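Local coordinates for protein thioredoxin peroxidase 2 (Plasmodium falciparum, PDB 2C0D) that probably reduces hydrogen peroxide and organic hydroperoxides to water and alcohols, as a thioredoxin-dependent 2-Cys peroxiredoxin of the mitochondrion, at residues F34-L39 with K130-N135; K41-I46 with S103-K108; Q56-L61 with D180-V185. All blocks are in the same frame, centred on the assembly; numbering follows the deposited sequence.

Contact 1 of 3, residues F34-L39 with K130-N135; sequences FTAQGL and KDISKN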
loop_
_atom_site.group_PDB
_atom_site.type_symbol
_atom_site.label_atom_id
_atom_site.label_comp_id
_atom_site.label_asym_id
_atom_site.label_seq_id
_atom_site.Cartn_x
_atom_site.Cartn_y
_atom_site.Cartn_z
ATOM N N PHE B 34 13.143 -3.042 15.550
ATOM C CA PHE B 34 13.449 -4.429 15.894
ATOM C C PHE B 34 14.932 -4.675 16.007
ATOM O O PHE B 34 15.747 -3.895 15.515
ATOM C CB PHE B 34 12.850 -5.364 14.856
ATOM C CG PHE B 34 13.280 -5.076 13.445
ATOM C CD1 PHE B 34 14.442 -5.651 12.923
ATOM C CD2 PHE B 34 12.503 -4.266 12.623
ATOM C CE1 PHE B 34 14.815 -5.401 11.612
ATOM C CE2 PHE B 34 12.864 -4.021 11.322
ATOM C CZ PHE B 34 14.025 -4.596 10.809
ATOM N N THR B 35 15.271 -5.783 16.672
ATOM C CA THR B 35 16.617 -6.341 16.634
ATOM C C THR B 35 16.447 -7.833 16.301
ATOM O O THR B 35 15.624 -8.556 16.918
ATOM C CB THR B 35 17.424 -6.148 17.950
ATOM O OG1 THR B 35 17.574 -4.746 18.239
ATOM C CG2 THR B 35 18.824 -6.724 17.800
ATOM N N ALA B 36 17.169 -8.289 15.284
ATOM C CA ALA B 36 16.993 -9.672 14.829
ATOM C C ALA B 36 18.282 -10.073 14.148
ATOM O O ALA B 36 19.060 -9.214 13.741
ATOM C CB ALA B 36 15.817 -9.789 13.829
ATOM N N GLN B 37 18.500 -11.364 14.004
ATOM C CA GLN B 37 19.636 -11.810 13.190
ATOM C C GLN B 37 19.296 -11.697 11.730
ATOM O O GLN B 37 18.137 -11.912 11.321
ATOM C CB GLN B 37 19.998 -13.270 13.501
ATOM C CG GLN B 37 20.493 -13.480 14.917
ATOM C CD GLN B 37 21.067 -14.857 15.083
ATOM O OE1 GLN B 37 20.399 -15.845 14.766
ATOM N NE2 GLN B 37 22.324 -14.943 15.530
ATOM N N GLY B 38 20.306 -11.357 10.944
ATOM C CA GLY B 38 20.131 -11.302 9.508
ATOM C C GLY B 38 21.302 -11.981 8.825
ATOM O O GLY B 38 22.359 -12.222 9.451
ATOM N N LEU B 39 21.099 -12.309 7.558
ATOM C CA LEU B 39 22.128 -12.931 6.750
ATOM C C LEU B 39 22.462 -11.883 5.685
ATOM O O LEU B 39 21.586 -11.515 4.877
ATOM C CB LEU B 39 21.565 -14.220 6.143
ATOM C CG LEU B 39 22.476 -15.098 5.269
ATOM C CD1 LEU B 39 23.615 -15.689 6.149
ATOM C CD2 LEU B 39 21.672 -16.234 4.546
ATOM N N LYS B 130 8.441 -13.762 15.596
ATOM C CA LYS B 130 7.229 -13.199 14.942
ATOM C C LYS B 130 6.842 -11.796 15.370
ATOM O O LYS B 130 5.843 -11.271 14.856
ATOM C CB LYS B 130 5.996 -14.133 15.060
ATOM C CG LYS B 130 6.321 -15.586 14.640
ATOM C CD LYS B 130 5.080 -16.436 14.639
ATOM C CE LYS B 130 5.430 -17.885 14.325
ATOM N NZ LYS B 130 5.853 -18.544 15.612
ATOM N N ASP B 131 7.619 -11.182 16.262
ATOM C CA ASP B 131 7.289 -9.825 16.777
ATOM C C ASP B 131 7.448 -8.715 15.722
ATOM O O ASP B 131 6.754 -7.680 15.792
ATOM C CB ASP B 131 8.095 -9.485 18.036
ATOM C CG ASP B 131 9.579 -9.461 17.782
ATOM O OD1 ASP B 131 10.164 -10.571 17.713
ATOM O OD2 ASP B 131 10.190 -8.348 17.661
ATOM N N ILE B 132 8.327 -8.916 14.737
ATOM C CA ILE B 132 8.505 -7.881 13.731
ATOM C C ILE B 132 7.258 -7.884 12.868
ATOM O O ILE B 132 6.615 -6.833 12.671
ATOM C CB ILE B 132 9.755 -8.104 12.878
ATOM C CG1 ILE B 132 11.038 -8.152 13.772
ATOM C CG2 ILE B 132 9.877 -6.951 11.827
ATOM C CD1 ILE B 132 12.256 -8.564 12.946
ATOM N N SER B 133 6.905 -9.058 12.343
ATOM C CA SER B 133 5.669 -9.142 11.519
ATOM C C SER B 133 4.450 -8.699 12.317
ATOM O O SER B 133 3.583 -8.002 11.775
ATOM C CB SER B 133 5.451 -10.550 10.925
ATOM O OG SER B 133 6.586 -10.905 10.137
ATOM N N LYS B 134 4.384 -9.038 13.613
ATOM C CA LYS B 134 3.217 -8.622 14.417
ATOM C C LYS B 134 3.119 -7.095 14.514
ATOM O O LYS B 134 2.019 -6.515 14.363
ATOM C CB LYS B 134 3.271 -9.230 15.829
ATOM C CG LYS B 134 1.960 -8.977 16.656
ATOM N N ASN B 135 4.258 -6.465 14.765
ATOM C CA ASN B 135 4.287 -5.019 15.002
ATOM C C ASN B 135 4.168 -4.191 13.726
ATOM O O ASN B 135 3.850 -2.995 13.801
ATOM C CB ASN B 135 5.532 -4.683 15.775
ATOM C CG ASN B 135 5.338 -4.938 17.274
ATOM O OD1 ASN B 135 5.827 -5.917 17.835
ATOM N ND2 ASN B 135 4.531 -4.097 17.901
HETATM O O HOH W 1 12.759 -8.109 16.923
#
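The Phe34 ring is the one flat group in the touching core, and Ile132 approaches it obliquely. Ile132 CD1 lies 3.6 Å from Phe34 CD1. CG2 of Ile132 reaches the other ortho carbon, Phe34 CD2, at 3.8 Å. The closest approach is lower on the side chain, where Ile132 CG1 stands 3.5 Å from Phe34 CB. The rotation about the first side-chain bond of Phe34 (chi1 56°) brings the ring alongside Ile132. The Phe34 side chain also packs on Val48 and Leu50. Ala36 adds its methyl, with CB 3.9 Å from Ile132 CD1. This patch joins the short helix 131-135 to strand 35-39, the first strand of the N-terminal β-hairpin that peroxiredoxins add to the thioredoxin fold. Ile132 also touches Phe63 of the central strand 58-63. A water lies beside this apolar core. It donates to Thr35 O at 2.9 Å and to Asp131 OD2 at 2.7 Å, so it bridges strand backbone and helix carboxylate. Asp131 OD2 has a second partner in the hydroxyl of Tyr32. At the start of the helix, the carboxylate of Asp127 accepts bonds from the backbone N of Ile132 and of Ser133.

Contact 2 of 3, residues K41-I46 with S103-K108; sequences KNNEII and SHLAWK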
loop_
_atom_site.group_PDB
_atom_site.type_symbol
_atom_site.label_atom_id
_atom_site.label_comp_id
_atom_site.label_asym_id
_atom_site.label_seq_id
_atom_site.Cartn_x
_atom_site.Cartn_y
_atom_site.Cartn_z
ATOM N N LYS B 41 24.874 -9.742 2.510
ATOM C CA LYS B 41 25.193 -10.034 1.118
ATOM C C LYS B 41 26.441 -10.901 0.999
ATOM O O LYS B 41 26.675 -11.525 -0.037
ATOM C CB LYS B 41 25.357 -8.741 0.324
ATOM C CG LYS B 41 26.447 -7.840 0.850
ATOM C CD LYS B 41 26.491 -6.516 0.082
ATOM C CE LYS B 41 27.840 -5.860 0.302
ATOM N NZ LYS B 41 27.961 -4.467 -0.259
ATOM N N ASN B 42 27.211 -10.971 2.076
ATOM C CA ASN B 42 28.409 -11.810 2.104
ATOM C C ASN B 42 28.172 -13.089 2.884
ATOM O O ASN B 42 29.116 -13.814 3.229
ATOM C CB ASN B 42 29.573 -10.991 2.660
ATOM C CG ASN B 42 29.978 -9.875 1.710
ATOM O OD1 ASN B 42 30.124 -8.718 2.105
ATOM N ND2 ASN B 42 30.113 -10.217 0.442
ATOM N N ASN B 43 26.892 -13.375 3.129
ATOM C CA ASN B 43 26.461 -14.527 3.921
ATOM C C ASN B 43 27.109 -14.638 5.287
ATOM O O ASN B 43 27.454 -15.737 5.746
ATOM C CB ASN B 43 26.614 -15.824 3.111
ATOM C CG ASN B 43 25.641 -15.892 1.954
ATOM O OD1 ASN B 43 26.045 -16.061 0.792
ATOM N ND2 ASN B 43 24.360 -15.735 2.250
ATOM N N GLU B 44 27.284 -13.473 5.910
ATOM C CA GLU B 44 27.649 -13.332 7.294
ATOM C C GLU B 44 26.399 -13.113 8.125
ATOM O O GLU B 44 25.482 -12.398 7.696
ATOM C CB GLU B 44 28.581 -12.135 7.439
ATOM C CG GLU B 44 29.908 -12.359 6.688
ATOM N N ILE B 45 26.362 -13.730 9.303
ATOM C CA ILE B 45 25.244 -13.537 10.227
ATOM C C ILE B 45 25.530 -12.259 11.004
ATOM O O ILE B 45 26.604 -12.127 11.624
ATOM C CB ILE B 45 25.062 -14.720 11.186
ATOM C CG1 ILE B 45 24.794 -16.006 10.400
ATOM C CG2 ILE B 45 23.882 -14.445 12.144
ATOM C CD1 ILE B 45 24.778 -17.256 11.272
ATOM N N ILE B 46 24.587 -11.320 10.946
ATOM C CA ILE B 46 24.737 -10.030 11.598
ATOM C C ILE B 46 23.541 -9.710 12.489
ATOM O O ILE B 46 22.454 -10.294 12.368
ATOM C CB ILE B 46 24.926 -8.884 10.558
ATOM C CG1 ILE B 46 23.766 -8.863 9.509
ATOM C CG2 ILE B 46 26.304 -9.030 9.846
ATOM C CD1 ILE B 46 23.576 -7.521 8.729
ATOM N N SER B 103 17.261 -21.375 6.930
ATOM C CA SER B 103 16.273 -21.411 5.836
ATOM C C SER B 103 16.616 -20.371 4.732
ATOM O O SER B 103 16.511 -20.678 3.542
ATOM C CB SER B 103 14.850 -21.151 6.384
ATOM O OG SER B 103 14.401 -22.307 7.135
ATOM N N HIS B 104 16.994 -19.155 5.135
ATOM C CA HIS B 104 17.412 -18.128 4.146
ATOM C C HIS B 104 18.664 -18.519 3.371
ATOM O O HIS B 104 18.712 -18.353 2.162
ATOM C CB HIS B 104 17.633 -16.801 4.830
ATOM C CG HIS B 104 16.348 -16.153 5.275
ATOM N ND1 HIS B 104 15.174 -16.236 4.545
ATOM C CD2 HIS B 104 16.067 -15.386 6.348
ATOM C CE1 HIS B 104 14.225 -15.547 5.162
ATOM N NE2 HIS B 104 14.744 -15.019 6.255
ATOM N N LEU B 105 19.658 -19.043 4.083
ATOM C CA LEU B 105 20.892 -19.475 3.422
ATOM C C LEU B 105 20.555 -20.568 2.382
ATOM O O LEU B 105 21.054 -20.540 1.268
ATOM C CB LEU B 105 21.906 -19.992 4.448
ATOM C CG LEU B 105 23.203 -20.520 3.797
ATOM C CD1 LEU B 105 23.873 -19.408 2.944
ATOM C CD2 LEU B 105 24.075 -21.066 4.954
ATOM N N ALA B 106 19.734 -21.543 2.769
ATOM C CA ALA B 106 19.310 -22.618 1.852
ATOM C C ALA B 106 18.607 -22.053 0.602
ATOM O O ALA B 106 18.831 -22.526 -0.520
ATOM C CB ALA B 106 18.396 -23.574 2.578
ATOM N N TRP B 107 17.799 -21.006 0.790
ATOM C CA TRP B 107 17.076 -20.389 -0.343
ATOM C C TRP B 107 18.067 -19.688 -1.291
ATOM O O TRP B 107 17.922 -19.749 -2.543
ATOM C CB TRP B 107 16.052 -19.393 0.194
ATOM C CG TRP B 107 14.892 -19.139 -0.747
ATOM C CD1 TRP B 107 14.395 -19.962 -1.729
ATOM C CD2 TRP B 107 14.034 -18.006 -0.691
ATOM N NE1 TRP B 107 13.268 -19.376 -2.305
ATOM C CE2 TRP B 107 13.038 -18.178 -1.682
ATOM C CE3 TRP B 107 14.026 -16.849 0.089
ATOM C CZ2 TRP B 107 12.035 -17.218 -1.917
ATOM C CZ3 TRP B 107 13.007 -15.860 -0.166
ATOM C CH2 TRP B 107 12.043 -16.087 -1.152
ATOM N N LYS B 108 19.083 -19.041 -0.720
ATOM C CA LYS B 108 20.122 -18.362 -1.507
ATOM C C LYS B 108 20.977 -19.363 -2.275
ATOM O O LYS B 108 21.360 -19.120 -3.427
ATOM C CB LYS B 108 21.020 -17.512 -0.635
ATOM C CG LYS B 108 20.279 -16.280 -0.076
ATOM C CD LYS B 108 21.165 -15.410 0.827
ATOM C CE LYS B 108 22.123 -14.586 0.008
ATOM N NZ LYS B 108 23.069 -13.801 0.911
HETATM O O HOH W 2 24.650 -13.064 -1.085
#
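Asn43 and Lys108 come together from opposite directions, and the amide of Asn43 meets the end of the lysine. Asn43 CG is 3.5 Å from Lys108 NZ. Leu105, one helical turn before Lys108, crosses the same amide obliquely, with its CD1 4.1 Å from Asn43 CG. The clear polar link is a water. It accepts from Lys108 NZ at 2.7 Å and donates to Lys41 O at 2.8 Å. The lysine chain is extended at first and then bends at its third torsion (chi3 76°) on the way to the loop. Its aliphatic part packs on Leu39 and Leu124, so helix 101-109 lies against strands 35-39 and 123-126. Leu105 also packs on Leu39. The loop is the turn of the hairpin formed by strands 35-39 and 45-49. Asn40 shapes it: its OD1 accepts from the backbone N of Asn42, an Asx turn, and from that of Glu44. Asn43 itself has a left-handed backbone (phi 53°, psi 38°), and Asn119 lies against its side chain. The ammonium group of Lys108, on a largely buried residue, reaches the backbone carbonyl of Lys41 through one water, and this link would probably help to offset the cost of burying its positive charge.

Contact 3 of 3, residues Q56-L61 with D180-V185; sequences QKYCCL and DSIIHV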
loop_
_atom_site.group_PDB
_atom_site.type_symbol
_atom_site.label_atom_id
_atom_site.label_comp_id
_atom_site.label_asym_id
_atom_site.label_seq_id
_atom_site.Cartn_x
_atom_site.Cartn_y
_atom_site.Cartn_z
ATOM N N GLN B 56 20.898 8.097 8.672
ATOM C CA GLN B 56 21.832 7.581 7.677
ATOM C C GLN B 56 21.207 7.211 6.335
ATOM O O GLN B 56 21.701 7.618 5.270
ATOM C CB GLN B 56 22.553 6.344 8.228
ATOM C CG GLN B 56 23.366 6.620 9.492
ATOM C CD GLN B 56 24.435 7.660 9.257
ATOM O OE1 GLN B 56 25.060 7.705 8.189
ATOM N NE2 GLN B 56 24.654 8.520 10.256
ATOM N N LYS B 57 20.141 6.402 6.394
ATOM C CA LYS B 57 19.575 5.762 5.211
ATOM C C LYS B 57 18.059 5.598 5.381
ATOM O O LYS B 57 17.568 5.466 6.516
ATOM C CB LYS B 57 20.132 4.335 5.059
ATOM C CG LYS B 57 21.656 4.222 5.012
ATOM C CD LYS B 57 22.037 2.811 4.705
ATOM C CE LYS B 57 21.831 2.560 3.247
ATOM N NZ LYS B 57 22.725 1.451 2.888
ATOM N N TYR B 58 17.347 5.613 4.259
ATOM C CA TYR B 58 15.959 5.129 4.200
ATOM C C TYR B 58 16.013 3.613 4.292
ATOM O O TYR B 58 17.063 3.019 3.997
ATOM C CB TYR B 58 15.321 5.484 2.858
ATOM C CG TYR B 58 15.106 6.964 2.667
ATOM C CD1 TYR B 58 13.893 7.555 3.010
ATOM C CD2 TYR B 58 16.107 7.761 2.119
ATOM C CE1 TYR B 58 13.693 8.931 2.835
ATOM C CE2 TYR B 58 15.920 9.150 1.932
ATOM C CZ TYR B 58 14.715 9.710 2.301
ATOM O OH TYR B 58 14.521 11.058 2.113
ATOM N N CYS B 59 14.915 2.989 4.730
ATOM C CA CYS B 59 14.811 1.521 4.682
ATOM C C CYS B 59 13.585 1.114 3.900
ATOM O O CYS B 59 12.550 1.797 3.967
ATOM C CB CYS B 59 14.665 0.948 6.083
ATOM S SG CYS B 59 16.160 1.174 7.059
ATOM N N CYS B 60 13.685 0.007 3.179
ATOM C CA CYS B 60 12.510 -0.595 2.540
ATOM C C CYS B 60 12.395 -1.991 3.174
ATOM O O CYS B 60 13.305 -2.799 3.027
ATOM C CB CYS B 60 12.698 -0.675 1.021
ATOM S SG CYS B 60 11.385 -1.559 0.209
ATOM N N LEU B 61 11.336 -2.222 3.944
ATOM C CA LEU B 61 11.126 -3.533 4.559
ATOM C C LEU B 61 10.240 -4.353 3.632
ATOM O O LEU B 61 9.094 -3.945 3.344
ATOM C CB LEU B 61 10.426 -3.417 5.909
ATOM C CG LEU B 61 11.057 -2.446 6.900
ATOM C CD1 LEU B 61 10.349 -2.502 8.262
ATOM C CD2 LEU B 61 12.599 -2.686 7.031
ATOM N N ASP B 180 11.030 7.414 -4.872
ATOM C CA ASP B 180 11.318 8.695 -5.509
ATOM C C ASP B 180 10.415 9.829 -5.005
ATOM O O ASP B 180 10.889 10.948 -4.709
ATOM C CB ASP B 180 11.180 8.581 -7.023
ATOM C CG ASP B 180 12.438 8.024 -7.682
ATOM O OD1 ASP B 180 13.480 7.946 -6.992
ATOM O OD2 ASP B 180 12.351 7.651 -8.880
ATOM N N SER B 181 9.121 9.546 -4.916
ATOM C CA SER B 181 8.156 10.551 -4.427
ATOM C C SER B 181 8.413 10.961 -2.983
ATOM O O SER B 181 8.305 12.144 -2.636
ATOM C CB SER B 181 6.727 10.045 -4.570
ATOM O OG SER B 181 6.405 9.845 -5.938
ATOM N N ILE B 182 8.773 9.986 -2.135
ATOM C CA ILE B 182 9.081 10.273 -0.731
ATOM C C ILE B 182 10.343 11.136 -0.609
ATOM O O ILE B 182 10.362 12.121 0.143
ATOM C CB ILE B 182 9.218 8.970 0.087
ATOM C CG1 ILE B 182 7.840 8.267 0.147
ATOM C CG2 ILE B 182 9.839 9.270 1.522
ATOM C CD1 ILE B 182 7.908 6.757 0.556
ATOM N N ILE B 183 11.373 10.780 -1.380
ATOM C CA ILE B 183 12.594 11.590 -1.414
ATOM C C ILE B 183 12.276 13.038 -1.855
ATOM O O ILE B 183 12.780 14.006 -1.263
ATOM C CB ILE B 183 13.691 10.911 -2.252
ATOM C CG1 ILE B 183 14.147 9.646 -1.518
ATOM C CG2 ILE B 183 14.881 11.880 -2.510
ATOM C CD1 ILE B 183 15.065 8.721 -2.410
ATOM N N HIS B 184 11.438 13.170 -2.862
ATOM C CA HIS B 184 11.008 14.506 -3.326
ATOM C C HIS B 184 10.352 15.341 -2.235
ATOM O O HIS B 184 10.668 16.553 -2.095
ATOM C CB HIS B 184 10.121 14.431 -4.576
ATOM C CG HIS B 184 9.695 15.780 -5.056
ATOM N ND1 HIS B 184 10.599 16.710 -5.517
ATOM C CD2 HIS B 184 8.484 16.389 -5.064
ATOM C CE1 HIS B 184 9.958 17.827 -5.829
ATOM N NE2 HIS B 184 8.677 17.664 -5.548
ATOM N N VAL B 185 9.433 14.733 -1.472
ATOM C CA VAL B 185 8.793 15.411 -0.343
ATOM C C VAL B 185 9.867 15.863 0.641
ATOM O O VAL B 185 9.841 17.003 1.129
ATOM C CB VAL B 185 7.784 14.461 0.396
ATOM C CG1 VAL B 185 7.301 15.073 1.715
ATOM C CG2 VAL B 185 6.613 14.193 -0.519
#
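Tyr58 and Ile183 cross at an angle, with the CG1 methylene of the isoleucine placed off-centre against the ring. That carbon is 4.3 Å from the centroid of the Tyr58 ring and 29° off the ring normal, a CH-pi contact shifted toward the CZ and CE2 side of the ring. The nearest atoms bear this out: Ile183 CG1 is 3.9 Å from both Tyr58 CZ and Tyr58 CE2, and the same carbon is 3.9 Å from Tyr58 OH. Ile182 meets the ring differently. It runs antiparallel beside the tyrosine and brings its CG2 methyl to 4.1 Å from Tyr58 CE1. With CG1 beside the backbone N of Ile182 (chi1 -66°), it is the CG2 branch that faces the ring. The contact packs the long helix 172-188 on the central sheet of the thioredoxin fold. Tyr58 opens strand 58-63, whose neighbours in the sheet are strands 91-97 and 144-152. Ile182 also rests on Ile151 and on His160 of strand 158-164. The phenol is held at its far end too: Tyr58 OH is hydrogen-bonded to Asp186 OD2, three residues beyond Ile183 on the same helix. Ile168 of the second subunit packs on Ile182, Ser181 and Val185.

In the fold
From the N terminus, strand 35-39 begins contact 1, which closes a long loop when helix 131-135 returns to it. The hairpin turn and strand 45-49 follow at once and start contact 2. Helix 101-109 closes that one first, so contact 2 nests inside contact 1. The two also touch: Gly38 N is 2.8 Å from Ile46 O, a probable hydrogen bond of the hairpin. Strand 58-63 then opens contact 3, which helix 172-188 closes last; its loop crosses both others. Leu61 CD1 lies 4.2 Å from Phe34 CE2, joining contacts 1 and 3. Contacts 2 and 3 lie on opposite sides of the chain's centre. Together the three contacts tie three helices to one sheet.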